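Local structure of L-asparagine oxygenase (Streptomyces coelicolor, 2OG5) at residues A99-L105 with G299-I303; D142-P148 with G347-G351; P160-E165 with F316-Y320; P260-V264 with N306-V310. The protein catalyses the iron(II)- and 2-oxoglutarate-dependent 3-hydroxylation of L-asparagine to (2S,3S)-3-hydroxyasparagine, a building block of the calcium-dependent antibiotic. One frame throughout, in Å; residues are numbered along the deposited sequence.

Interaction 1. Residues A99-L105 with G299-I303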
loop_
_atom_site.group_PDB
_atom_site.type_symbol
_atom_site.label_atom_id
_atom_site.label_comp_id
_atom_site.label_asym_id
_atom_site.label_seq_id
_atom_site.Cartn_x
_atom_site.Cartn_y
_atom_site.Cartn_z
ATOM N N ALA A 99 -10.121 0.353 4.416
ATOM C CA ALA A 99 -9.419 1.360 3.638
ATOM C C ALA A 99 -9.935 2.750 3.964
ATOM O O ALA A 99 -11.086 2.924 4.368
ATOM C CB ALA A 99 -9.584 1.080 2.140
ATOM N N ILE A 100 -9.071 3.741 3.788
ATOM C CA ILE A 100 -9.443 5.136 3.960
ATOM C C ILE A 100 -8.810 5.937 2.824
ATOM O O ILE A 100 -7.739 5.570 2.335
ATOM C CB ILE A 100 -9.023 5.679 5.360
ATOM C CG1 ILE A 100 -9.459 7.134 5.553
ATOM C CG2 ILE A 100 -7.524 5.563 5.588
ATOM C CD1 ILE A 100 -9.379 7.582 7.027
ATOM N N VAL A 101 -9.478 6.997 2.380
ATOM C CA VAL A 101 -8.871 7.940 1.452
ATOM C C VAL A 101 -8.916 9.334 2.065
ATOM O O VAL A 101 -9.940 9.736 2.608
ATOM C CB VAL A 101 -9.540 7.902 0.083
ATOM C CG1 VAL A 101 -8.860 8.882 -0.861
ATOM C CG2 VAL A 101 -9.476 6.500 -0.468
ATOM N N LEU A 102 -7.777 10.021 2.049
ATOM C CA LEU A 102 -7.679 11.415 2.468
ATOM C C LEU A 102 -7.489 12.242 1.204
ATOM O O LEU A 102 -6.709 11.861 0.337
ATOM C CB LEU A 102 -6.488 11.632 3.409
ATOM C CG LEU A 102 -6.606 11.290 4.902
ATOM C CD1 LEU A 102 -7.178 9.943 5.131
ATOM C CD2 LEU A 102 -5.210 11.415 5.516
ATOM N N ARG A 103 -8.193 13.364 1.106
ATOM C CA ARG A 103 -8.147 14.210 -0.092
ATOM C C ARG A 103 -7.692 15.596 0.308
ATOM O O ARG A 103 -8.103 16.099 1.342
ATOM C CB ARG A 103 -9.535 14.302 -0.723
ATOM C CG ARG A 103 -10.165 12.965 -1.010
ATOM C CD ARG A 103 -11.540 13.124 -1.628
ATOM N NE ARG A 103 -12.202 11.829 -1.780
ATOM C CZ ARG A 103 -12.562 11.285 -2.943
ATOM N NH1 ARG A 103 -12.336 11.902 -4.101
ATOM N NH2 ARG A 103 -13.164 10.100 -2.949
ATOM N N GLY A 104 -6.853 16.213 -0.511
ATOM C CA GLY A 104 -6.420 17.590 -0.275
ATOM C C GLY A 104 -5.042 17.707 0.344
ATOM O O GLY A 104 -4.689 18.764 0.872
ATOM N N LEU A 105 -4.255 16.635 0.272
ATOM C CA LEU A 105 -2.884 16.654 0.766
ATOM C C LEU A 105 -1.990 17.408 -0.211
ATOM O O LEU A 105 -2.296 17.483 -1.405
ATOM C CB LEU A 105 -2.370 15.229 0.993
ATOM C CG LEU A 105 -3.009 14.552 2.209
ATOM C CD1 LEU A 105 -2.829 13.063 2.132
ATOM C CD2 LEU A 105 -2.444 15.113 3.520
ATOM N N GLY A 299 -3.057 14.705 -4.832
ATOM C CA GLY A 299 -3.313 15.086 -3.448
ATOM C C GLY A 299 -4.167 14.102 -2.677
ATOM O O GLY A 299 -4.478 14.349 -1.513
ATOM N N GLU A 300 -4.557 13.001 -3.317
ATOM C CA GLU A 300 -5.310 11.954 -2.640
ATOM C C GLU A 300 -4.356 10.884 -2.142
ATOM O O GLU A 300 -3.438 10.485 -2.855
ATOM C CB GLU A 300 -6.366 11.342 -3.552
ATOM C CG GLU A 300 -7.423 12.355 -3.921
ATOM C CD GLU A 300 -8.595 11.771 -4.659
ATOM O OE1 GLU A 300 -8.456 10.646 -5.196
ATOM O OE2 GLU A 300 -9.650 12.447 -4.685
ATOM N N LEU A 301 -4.593 10.441 -0.911
ATOM C CA LEU A 301 -3.804 9.404 -0.248
ATOM C C LEU A 301 -4.729 8.265 0.144
ATOM O O LEU A 301 -5.598 8.456 0.992
ATOM C CB LEU A 301 -3.151 9.974 1.009
ATOM C CG LEU A 301 -2.366 9.015 1.901
ATOM C CD1 LEU A 301 -1.168 8.457 1.147
ATOM C CD2 LEU A 301 -1.918 9.707 3.196
ATOM N N ALA A 302 -4.540 7.098 -0.478
ATOM C CA ALA A 302 -5.302 5.902 -0.155
ATOM C C ALA A 302 -4.470 5.093 0.812
ATOM O O ALA A 302 -3.278 4.896 0.575
ATOM C CB ALA A 302 -5.586 5.082 -1.401
ATOM N N ILE A 303 -5.083 4.633 1.897
ATOM C CA ILE A 303 -4.399 3.785 2.870
ATOM C C ILE A 303 -5.195 2.498 2.999
ATOM O O ILE A 303 -6.374 2.522 3.365
ATOM C CB ILE A 303 -4.271 4.465 4.236
ATOM C CG1 ILE A 303 -3.591 5.832 4.101
ATOM C CG2 ILE A 303 -3.494 3.562 5.226
ATOM C CD1 ILE A 303 -3.559 6.623 5.415
#
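The guanidinium of Arg103 and the carboxylate of Glu300 stand almost perpendicular, with their planes 83° apart; Glu300 OE2 lies 2.8 Å from Arg103 NH1, meeting the guanidinium obliquely. This salt bridge lies near one end of an antiparallel strand pair, 99-103 with 301-305, in the mixed sheet of the jelly-roll core. The two side chains lie alongside each other and point the same way; Arg103 NE pairs with Asp37, while Glu300 OE1 accepts a hydrogen bond from Leu297 N, fixing the carboxylate from its other oxygen. The backbone pairing is regular: Ile100 faces Ile303 and Leu102 faces Leu301 in hydrogen-bonded pairs, with Leu301 N to Leu102 O at 2.8 Å and Ile303 N to Ile100 O at 2.9 Å. On the face of these four residues, Ile100 CG2 lies 3.7 Å from Ile303 CB; Phe90 of helix 81-92 touches both isoleucines, and Leu87 touches Ile303 and Leu102. Val101 and Ala302 occupy the other face. Beyond Arg103, where the first strand ends, Leu105 N donates to a lone pair of Gly299 O at 2.9 Å, with a weak second bond from Gly104 N. Leu105 CD1 packs tightly on Leu301 CB, 3.3 Å away.

Interaction 2. Residues D142-P148 with G347-G351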
loop_
_atom_site.group_PDB
_atom_site.type_symbol
_atom_site.label_atom_id
_atom_site.label_comp_id
_atom_site.label_asym_id
_atom_site.label_seq_id
_atom_site.Cartn_x
_atom_site.Cartn_y
_atom_site.Cartn_z
ATOM N N ASP A 142 5.557 2.770 11.722
ATOM C CA ASP A 142 6.815 3.240 11.131
ATOM C C ASP A 142 6.859 2.814 9.685
ATOM O O ASP A 142 6.249 1.820 9.306
ATOM C CB ASP A 142 8.007 2.631 11.862
ATOM C CG ASP A 142 8.161 3.186 13.261
ATOM O OD1 ASP A 142 8.611 4.347 13.390
ATOM O OD2 ASP A 142 7.807 2.491 14.233
ATOM N N PRO A 143 7.588 3.565 8.851
ATOM C CA PRO A 143 7.751 3.100 7.488
ATOM C C PRO A 143 8.692 1.910 7.442
ATOM O O PRO A 143 9.500 1.722 8.340
ATOM C CB PRO A 143 8.373 4.300 6.785
ATOM C CG PRO A 143 9.157 4.980 7.867
ATOM C CD PRO A 143 8.332 4.809 9.119
ATOM N N GLY A 144 8.581 1.127 6.379
ATOM C CA GLY A 144 9.474 0.010 6.152
ATOM C C GLY A 144 9.530 -0.358 4.687
ATOM O O GLY A 144 8.644 -0.017 3.904
ATOM N N ALA A 145 10.590 -1.057 4.311
ATOM C CA ALA A 145 10.725 -1.574 2.951
ATOM C C ALA A 145 11.583 -2.820 2.965
ATOM O O ALA A 145 12.157 -3.165 3.988
ATOM C CB ALA A 145 11.293 -0.533 2.015
ATOM N N PHE A 146 11.631 -3.503 1.824
ATOM C CA PHE A 146 12.277 -4.807 1.719
ATOM C C PHE A 146 13.422 -4.695 0.738
ATOM O O PHE A 146 13.235 -4.214 -0.366
ATOM C CB PHE A 146 11.262 -5.854 1.244
ATOM C CG PHE A 146 10.070 -5.947 2.144
ATOM C CD1 PHE A 146 10.052 -6.837 3.197
ATOM C CD2 PHE A 146 8.992 -5.079 1.980
ATOM C CE1 PHE A 146 8.964 -6.898 4.061
ATOM C CE2 PHE A 146 7.900 -5.133 2.843
ATOM C CZ PHE A 146 7.891 -6.039 3.881
ATOM N N LEU A 147 14.608 -5.141 1.152
ATOM C CA LEU A 147 15.809 -4.939 0.334
ATOM C C LEU A 147 15.653 -5.457 -1.113
ATOM O O LEU A 147 16.072 -4.784 -2.073
ATOM C CB LEU A 147 17.016 -5.563 1.034
ATOM C CG LEU A 147 18.363 -5.337 0.344
ATOM C CD1 LEU A 147 18.623 -3.845 0.106
ATOM C CD2 LEU A 147 19.510 -5.964 1.125
ATOM N N PRO A 148 15.058 -6.649 -1.298
ATOM C CA PRO A 148 14.900 -7.159 -2.671
ATOM C C PRO A 148 13.828 -6.520 -3.556
ATOM O O PRO A 148 13.689 -6.915 -4.726
ATOM C CB PRO A 148 14.546 -8.638 -2.450
ATOM C CG PRO A 148 14.954 -8.934 -1.084
ATOM C CD PRO A 148 14.664 -7.676 -0.326
ATOM N N GLY A 347 17.544 -0.446 11.410
ATOM C CA GLY A 347 17.101 0.421 10.330
ATOM C C GLY A 347 15.691 0.108 9.855
ATOM O O GLY A 347 14.939 -0.588 10.523
ATOM N N TYR A 348 15.337 0.643 8.698
ATOM C CA TYR A 348 13.982 0.534 8.168
ATOM C C TYR A 348 13.890 -0.422 6.980
ATOM O O TYR A 348 12.821 -0.562 6.389
ATOM C CB TYR A 348 13.469 1.914 7.758
ATOM C CG TYR A 348 13.336 2.867 8.920
ATOM C CD1 TYR A 348 12.213 2.828 9.749
ATOM C CD2 TYR A 348 14.342 3.776 9.226
ATOM C CE1 TYR A 348 12.087 3.684 10.806
ATOM C CE2 TYR A 348 14.218 4.649 10.306
ATOM C CZ TYR A 348 13.088 4.597 11.090
ATOM O OH TYR A 348 12.956 5.443 12.162
ATOM N N VAL A 349 15.002 -1.073 6.639
ATOM C CA VAL A 349 15.052 -1.962 5.479
ATOM C C VAL A 349 15.169 -3.408 5.954
ATOM O O VAL A 349 16.143 -3.784 6.607
ATOM C CB VAL A 349 16.236 -1.607 4.561
ATOM C CG1 VAL A 349 16.309 -2.568 3.359
ATOM C CG2 VAL A 349 16.138 -0.148 4.105
ATOM N N LEU A 350 14.154 -4.208 5.624
ATOM C CA LEU A 350 14.084 -5.599 6.030
ATOM C C LEU A 350 14.760 -6.482 4.992
ATOM O O LEU A 350 14.503 -6.355 3.786
ATOM C CB LEU A 350 12.620 -6.042 6.200
ATOM C CG LEU A 350 11.852 -5.541 7.434
ATOM C CD1 LEU A 350 11.479 -4.075 7.319
ATOM C CD2 LEU A 350 10.578 -6.372 7.600
ATOM N N GLY A 351 15.638 -7.358 5.466
ATOM C CA GLY A 351 16.267 -8.357 4.612
ATOM C C GLY A 351 16.030 -9.730 5.198
ATOM O O GLY A 351 14.960 -9.999 5.755
#
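Phe146 and Leu350 run side by side on one face of a short parallel strand pair, 142-146 with 349-350, and Leu350 CD2 meets Phe146 CE1 at 3.9 Å, obliquely to the ring. The backbones are joined by three bonds in the alternating pattern of parallel strands. Ala145 uses both its N-H and its C=O toward 347-351: its N donates to Tyr348 O at 3.1 Å, and its O takes Leu350 N at 2.8 Å in a nearly straight bond (176°). Leu147 N then closes on Leu350 O at 2.9 Å. Beyond the last bridge, Leu147 CB rests on Val349 CG1, 3.9 Å away; that methyl is turned anti to the valine's N (chi1 179°), which places it against Leu147 N and CB.

At the other end, the edge of the Tyr348 ring comes up to Pro143 O, with CD1 at 3.3 Å and the oxygen near the ring plane. This carbonyl is buried by the contact and has no hydrogen-bonding partner in the model.

One shell further out, Arg73 NH2 binds both Tyr348 OH and Asp142 OD1, tying the two segments together through a third residue. Phe146 meets His185 edge-to-face and lies beside Asn182 and Glu149, which bind L-asparagine.

Strand 326-333 pairs with the other edge of 142-146, its Phe331 and Leu333 packing on Phe146 and Leu350, while helices 66-76 and 128-140 cover Pro143.

Interaction 3. Residues P160-E165 with F316-Y320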
loop_
_atom_site.group_PDB
_atom_site.type_symbol
_atom_site.label_atom_id
_atom_site.label_comp_id
_atom_site.label_asym_id
_atom_site.label_seq_id
_atom_site.Cartn_x
_atom_site.Cartn_y
_atom_site.Cartn_z
ATOM N N PRO A 160 3.980 3.454 -15.129
ATOM C CA PRO A 160 4.078 2.431 -16.171
ATOM C C PRO A 160 5.385 2.516 -16.948
ATOM O O PRO A 160 5.828 3.610 -17.276
ATOM C CB PRO A 160 2.889 2.757 -17.076
ATOM C CG PRO A 160 2.712 4.236 -16.936
ATOM C CD PRO A 160 3.055 4.543 -15.501
ATOM N N VAL A 161 5.975 1.359 -17.261
ATOM C CA VAL A 161 7.261 1.294 -17.952
ATOM C C VAL A 161 7.114 0.527 -19.269
ATOM O O VAL A 161 6.568 -0.581 -19.267
ATOM C CB VAL A 161 8.297 0.572 -17.082
ATOM C CG1 VAL A 161 9.633 0.473 -17.795
ATOM C CG2 VAL A 161 8.463 1.289 -15.734
ATOM N N PRO A 162 7.598 1.105 -20.389
ATOM C CA PRO A 162 7.536 0.393 -21.669
ATOM C C PRO A 162 8.159 -0.993 -21.610
ATOM O O PRO A 162 9.261 -1.157 -21.094
ATOM C CB PRO A 162 8.323 1.304 -22.614
ATOM C CG PRO A 162 8.193 2.650 -22.026
ATOM C CD PRO A 162 8.184 2.445 -20.548
ATOM N N GLY A 163 7.440 -1.981 -22.128
ATOM C CA GLY A 163 7.902 -3.365 -22.125
ATOM C C GLY A 163 7.487 -4.168 -20.909
ATOM O O GLY A 163 7.606 -5.396 -20.905
ATOM N N MET A 164 6.996 -3.487 -19.874
ATOM C CA MET A 164 6.589 -4.144 -18.632
ATOM C C MET A 164 5.074 -4.235 -18.495
ATOM O O MET A 164 4.570 -4.513 -17.410
ATOM C CB MET A 164 7.150 -3.377 -17.430
ATOM C CG MET A 164 8.656 -3.204 -17.439
ATOM S SD MET A 164 9.529 -4.773 -17.352
ATOM C CE MET A 164 9.026 -5.355 -15.742
ATOM N N GLU A 165 4.356 -4.023 -19.594
ATOM C CA GLU A 165 2.892 -3.966 -19.567
ATOM C C GLU A 165 2.241 -5.162 -18.869
ATOM O O GLU A 165 1.275 -4.988 -18.130
ATOM C CB GLU A 165 2.325 -3.840 -20.991
ATOM C CG GLU A 165 2.539 -2.480 -21.645
ATOM C CD GLU A 165 3.937 -2.277 -22.220
ATOM O OE1 GLU A 165 4.705 -3.256 -22.296
ATOM O OE2 GLU A 165 4.256 -1.128 -22.599
ATOM N N PHE A 316 -4.977 -0.333 -18.250
ATOM C CA PHE A 316 -4.984 0.944 -18.960
ATOM C C PHE A 316 -3.910 0.967 -20.023
ATOM O O PHE A 316 -3.036 0.104 -20.038
ATOM C CB PHE A 316 -4.874 2.135 -18.000
ATOM C CG PHE A 316 -3.561 2.245 -17.273
ATOM C CD1 PHE A 316 -2.679 3.277 -17.559
ATOM C CD2 PHE A 316 -3.234 1.349 -16.262
ATOM C CE1 PHE A 316 -1.482 3.395 -16.882
ATOM C CE2 PHE A 316 -2.036 1.470 -15.570
ATOM C CZ PHE A 316 -1.167 2.495 -15.876
ATOM N N THR A 317 -4.004 1.920 -20.943
ATOM C CA THR A 317 -3.023 2.038 -22.014
ATOM C C THR A 317 -2.164 3.269 -21.781
ATOM O O THR A 317 -2.630 4.391 -21.981
ATOM C CB THR A 317 -3.712 2.140 -23.384
ATOM O OG1 THR A 317 -4.611 1.033 -23.542
ATOM C CG2 THR A 317 -2.670 2.150 -24.514
ATOM N N PRO A 318 -0.913 3.077 -21.318
ATOM C CA PRO A 318 -0.065 4.244 -21.091
ATOM C C PRO A 318 0.240 5.041 -22.352
ATOM O O PRO A 318 0.294 4.482 -23.450
ATOM C CB PRO A 318 1.232 3.637 -20.535
ATOM C CG PRO A 318 0.830 2.333 -19.984
ATOM C CD PRO A 318 -0.236 1.834 -20.910
ATOM N N ARG A 319 0.436 6.340 -22.181
ATOM C CA ARG A 319 0.854 7.217 -23.267
ATOM C C ARG A 319 2.367 7.188 -23.470
ATOM O O ARG A 319 2.852 7.372 -24.595
ATOM C CB ARG A 319 0.420 8.652 -22.980
ATOM C CG ARG A 319 -1.087 8.866 -22.983
ATOM C CD ARG A 319 -1.414 10.234 -22.474
ATOM N NE ARG A 319 -2.829 10.556 -22.607
ATOM C CZ ARG A 319 -3.374 11.696 -22.189
ATOM N NH1 ARG A 319 -2.641 12.627 -21.580
ATOM N NH2 ARG A 319 -4.676 11.895 -22.356
ATOM N N TYR A 320 3.103 7.008 -22.375
ATOM C CA TYR A 320 4.573 7.087 -22.365
ATOM C C TYR A 320 5.093 8.408 -22.950
ATOM O O TYR A 320 6.050 8.430 -23.732
ATOM C CB TYR A 320 5.202 5.872 -23.067
ATOM C CG TYR A 320 4.858 4.528 -22.444
ATOM C CD1 TYR A 320 5.021 4.300 -21.074
ATOM C CD2 TYR A 320 4.386 3.479 -23.225
ATOM C CE1 TYR A 320 4.723 3.072 -20.514
ATOM C CE2 TYR A 320 4.091 2.240 -22.671
ATOM C CZ TYR A 320 4.261 2.042 -21.309
ATOM O OH TYR A 320 3.959 0.815 -20.768
#
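Two prolines enclose the ring of Tyr320 in this meeting of two loops. Pro162 belongs to the opposite segment and supplies a CH-pi contact: its CG stands 3.7 Å from the ring centroid and only 10° off the normal. The second face is covered from within the tyrosine's own segment by CB of Pro318, set toward the rim. Pro160 completes the apolar part of the contact, bringing its CB to Pro318 CG at 3.6 Å and to Tyr320 CE1 at 3.9 Å, with Phe316 CZ more loosely placed at 4.2 Å. Pro160 and Pro318 lie alongside each other but run in contrary senses, as Pro162 and Tyr320 do.

The polar part across the contact is one hydrogen bond. Tyr320 OH donates to Glu165 OE2 at 2.7 Å, approaching from above the carboxylate, 47° out of its plane, and the carboxylate stands nearly perpendicular to the ring. A bend at chi2 (80°) folds the glutamate back so that its oxygens also meet Gly163 N, through two weak bonds. The carboxylate thus links the tyrosine, though only weakly, to the turn. In the other loop, the carboxylate of Asp324 accepts from both Arg319 N and Tyr320 N.

Among backbone bonds, Met164 N on Val161 O at 3.0 Å closes a type II beta turn from Val161 to Met164, with Gly163 at positive phi.

The arrangement, a tyrosine ring with a proline over each face beside a type II turn, joins the loops after strands 156-158 and 309-313, far from the chain's centre, where Phe316 packs close to Arg325, a binder of 2-oxoglutarate.

Interaction 4. Residues P260-V264 with N306-V310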
loop_
_atom_site.group_PDB
_atom_site.type_symbol
_atom_site.label_atom_id
_atom_site.label_comp_id
_atom_site.label_asym_id
_atom_site.label_seq_id
_atom_site.Cartn_x
_atom_site.Cartn_y
_atom_site.Cartn_z
ATOM N N PRO A 260 -11.621 -12.350 10.696
ATOM C CA PRO A 260 -10.267 -12.806 10.393
ATOM C C PRO A 260 -9.398 -11.784 9.655
ATOM O O PRO A 260 -9.908 -10.854 9.024
ATOM C CB PRO A 260 -10.503 -14.003 9.470
ATOM C CG PRO A 260 -11.792 -13.721 8.811
ATOM C CD PRO A 260 -12.631 -13.021 9.855
ATOM N N ASP A 261 -8.085 -11.970 9.747
ATOM C CA ASP A 261 -7.169 -11.402 8.763
ATOM C C ASP A 261 -7.078 -12.381 7.598
ATOM O O ASP A 261 -7.544 -13.524 7.698
ATOM C CB ASP A 261 -5.775 -11.202 9.358
ATOM C CG ASP A 261 -5.739 -10.173 10.468
ATOM O OD1 ASP A 261 -6.632 -9.311 10.553
ATOM O OD2 ASP A 261 -4.772 -10.215 11.261
ATOM N N LEU A 262 -6.470 -11.962 6.492
ATOM C CA LEU A 262 -6.172 -12.916 5.418
ATOM C C LEU A 262 -4.809 -12.703 4.783
ATOM O O LEU A 262 -4.179 -11.660 4.955
ATOM C CB LEU A 262 -7.270 -12.931 4.357
ATOM C CG LEU A 262 -7.222 -11.905 3.234
ATOM C CD1 LEU A 262 -8.329 -12.248 2.236
ATOM C CD2 LEU A 262 -7.375 -10.482 3.782
ATOM N N ARG A 263 -4.365 -13.724 4.063
ATOM C CA ARG A 263 -3.070 -13.728 3.412
ATOM C C ARG A 263 -3.241 -14.472 2.089
ATOM O O ARG A 263 -3.347 -15.705 2.071
ATOM C CB ARG A 263 -2.054 -14.417 4.322
ATOM C CG ARG A 263 -0.641 -14.413 3.814
ATOM C CD ARG A 263 0.302 -14.945 4.874
ATOM N NE ARG A 263 0.393 -16.391 4.843
ATOM C CZ ARG A 263 1.406 -17.087 4.317
ATOM N NH1 ARG A 263 2.440 -16.489 3.730
ATOM N NH2 ARG A 263 1.380 -18.406 4.372
ATOM N N VAL A 264 -3.318 -13.726 0.990
ATOM C CA VAL A 264 -3.542 -14.335 -0.314
ATOM C C VAL A 264 -3.024 -13.444 -1.437
ATOM O O VAL A 264 -3.011 -12.221 -1.320
ATOM C CB VAL A 264 -5.053 -14.647 -0.537
ATOM C CG1 VAL A 264 -5.864 -13.372 -0.761
ATOM C CG2 VAL A 264 -5.257 -15.647 -1.692
ATOM N N ASN A 306 -3.689 -3.877 5.012
ATOM C CA ASN A 306 -3.223 -5.077 4.337
ATOM C C ASN A 306 -3.461 -6.353 5.127
ATOM O O ASN A 306 -3.201 -7.450 4.602
ATOM C CB ASN A 306 -1.723 -4.930 4.027
ATOM C CG ASN A 306 -1.217 -5.942 3.003
ATOM O OD1 ASN A 306 -1.847 -6.159 1.954
ATOM N ND2 ASN A 306 -0.054 -6.538 3.279
ATOM N N ARG A 307 -3.939 -6.232 6.367
ATOM C CA ARG A 307 -4.326 -7.416 7.155
ATOM C C ARG A 307 -5.679 -7.972 6.703
ATOM O O ARG A 307 -5.920 -9.180 6.826
ATOM C CB ARG A 307 -4.442 -7.092 8.653
ATOM C CG ARG A 307 -3.160 -7.079 9.476
ATOM C CD ARG A 307 -2.415 -5.774 9.414
ATOM N NE ARG A 307 -3.206 -4.615 9.815
ATOM C CZ ARG A 307 -3.208 -4.041 11.017
ATOM N NH1 ARG A 307 -2.425 -4.466 11.991
ATOM N NH2 ARG A 307 -3.991 -3.000 11.241
ATOM N N VAL A 308 -6.556 -7.102 6.194
ATOM C CA VAL A 308 -7.943 -7.475 5.903
ATOM C C VAL A 308 -8.396 -7.151 4.479
ATOM O O VAL A 308 -9.480 -7.569 4.073
ATOM C CB VAL A 308 -8.936 -6.827 6.892
ATOM C CG1 VAL A 308 -8.764 -7.413 8.285
ATOM C CG2 VAL A 308 -8.803 -5.311 6.901
ATOM N N THR A 309 -7.574 -6.439 3.715
ATOM C CA THR A 309 -7.980 -5.938 2.411
ATOM C C THR A 309 -6.936 -6.259 1.363
ATOM O O THR A 309 -5.751 -5.980 1.571
ATOM C CB THR A 309 -8.227 -4.419 2.499
ATOM O OG1 THR A 309 -9.290 -4.199 3.426
ATOM C CG2 THR A 309 -8.619 -3.796 1.153
ATOM N N VAL A 310 -7.387 -6.857 0.261
ATOM C CA VAL A 310 -6.579 -7.067 -0.930
ATOM C C VAL A 310 -6.763 -5.905 -1.892
ATOM O O VAL A 310 -7.760 -5.184 -1.826
ATOM C CB VAL A 310 -6.941 -8.383 -1.644
ATOM C CG1 VAL A 310 -6.658 -9.588 -0.740
ATOM C CG2 VAL A 310 -8.423 -8.405 -2.093
HETATM O O HOH W 1 -2.040 -10.026 4.325
#
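Leu262 turns its CG between its own N and carbonyl carbon (chi1 85°), an uncommon choice that swings CD2 onto the main chain of Val308, where it lies 3.6 Å from the carbonyl carbon. Val264 has its CG1 in the same kind of position (chi1 72°), and this methyl meets Val310 CG1 at 3.9 Å. The two side chains thus place an apolar surface along the start of strand 309-313, and Phe287 of helix 274-290 touches both Leu262 and Val310.

Direct backbone bonding is limited to Leu262 N, which donates to Arg307 O at 2.9 Å, nearly in line with the carbonyl. Beside it a water donates to Leu262 O and Asn306 O, each at 2.8 Å, so one water bridges two acceptors that cannot bond to each other.

Asp261 lies alongside Arg307 and points the same way, yet the pair makes no salt bridge. Its carboxylate instead borders aliphatic carbon, with OD1 3.6 Å from Val308 CG1, while the bent arginine chain takes NE to Asp305. The opposite charges remain 5.9 Å apart, between Asp261 OD1 and Arg307 NE, and could attract only weakly.

The amide of Asn306 lies beside the active site, where OD1 accepts a hydrogen bond from Glu181 N and ND2 donates to Pro189 O. Through Asn306, segment 306-310 is bonded to Glu181 of the two-histidine, one-carboxylate facial triad of this oxygenase family, His179, Glu181 and His311, which holds a sodium ion in this crystal and iron in the working enzyme.

In the fold
The first segments come in the order 99-105, 142-148, 160-165 and 260-264; their partners follow as 299-303, 306-310, 316-320 and 347-351. Interaction 2 spans interactions 3 and 4, interaction 3 in turn spans interaction 4, and interaction 1 crosses the other three. Interactions 1 and 2 belong to the same mixed sheet, on opposite sides of the chain's centre, their own centres 23 Å apart. Interactions 1 and 4 adjoin in sequence, through consecutive strands 301-305 and 309-313, yet their centres are 20 Å apart. Interaction 3 is the outermost, its centre 25 to 29 Å from the others. Segments remote in sequence thus meet in the one fold that carries the metal site, interactions 3 and 4 having residues near Arg325 and Glu181 respectively.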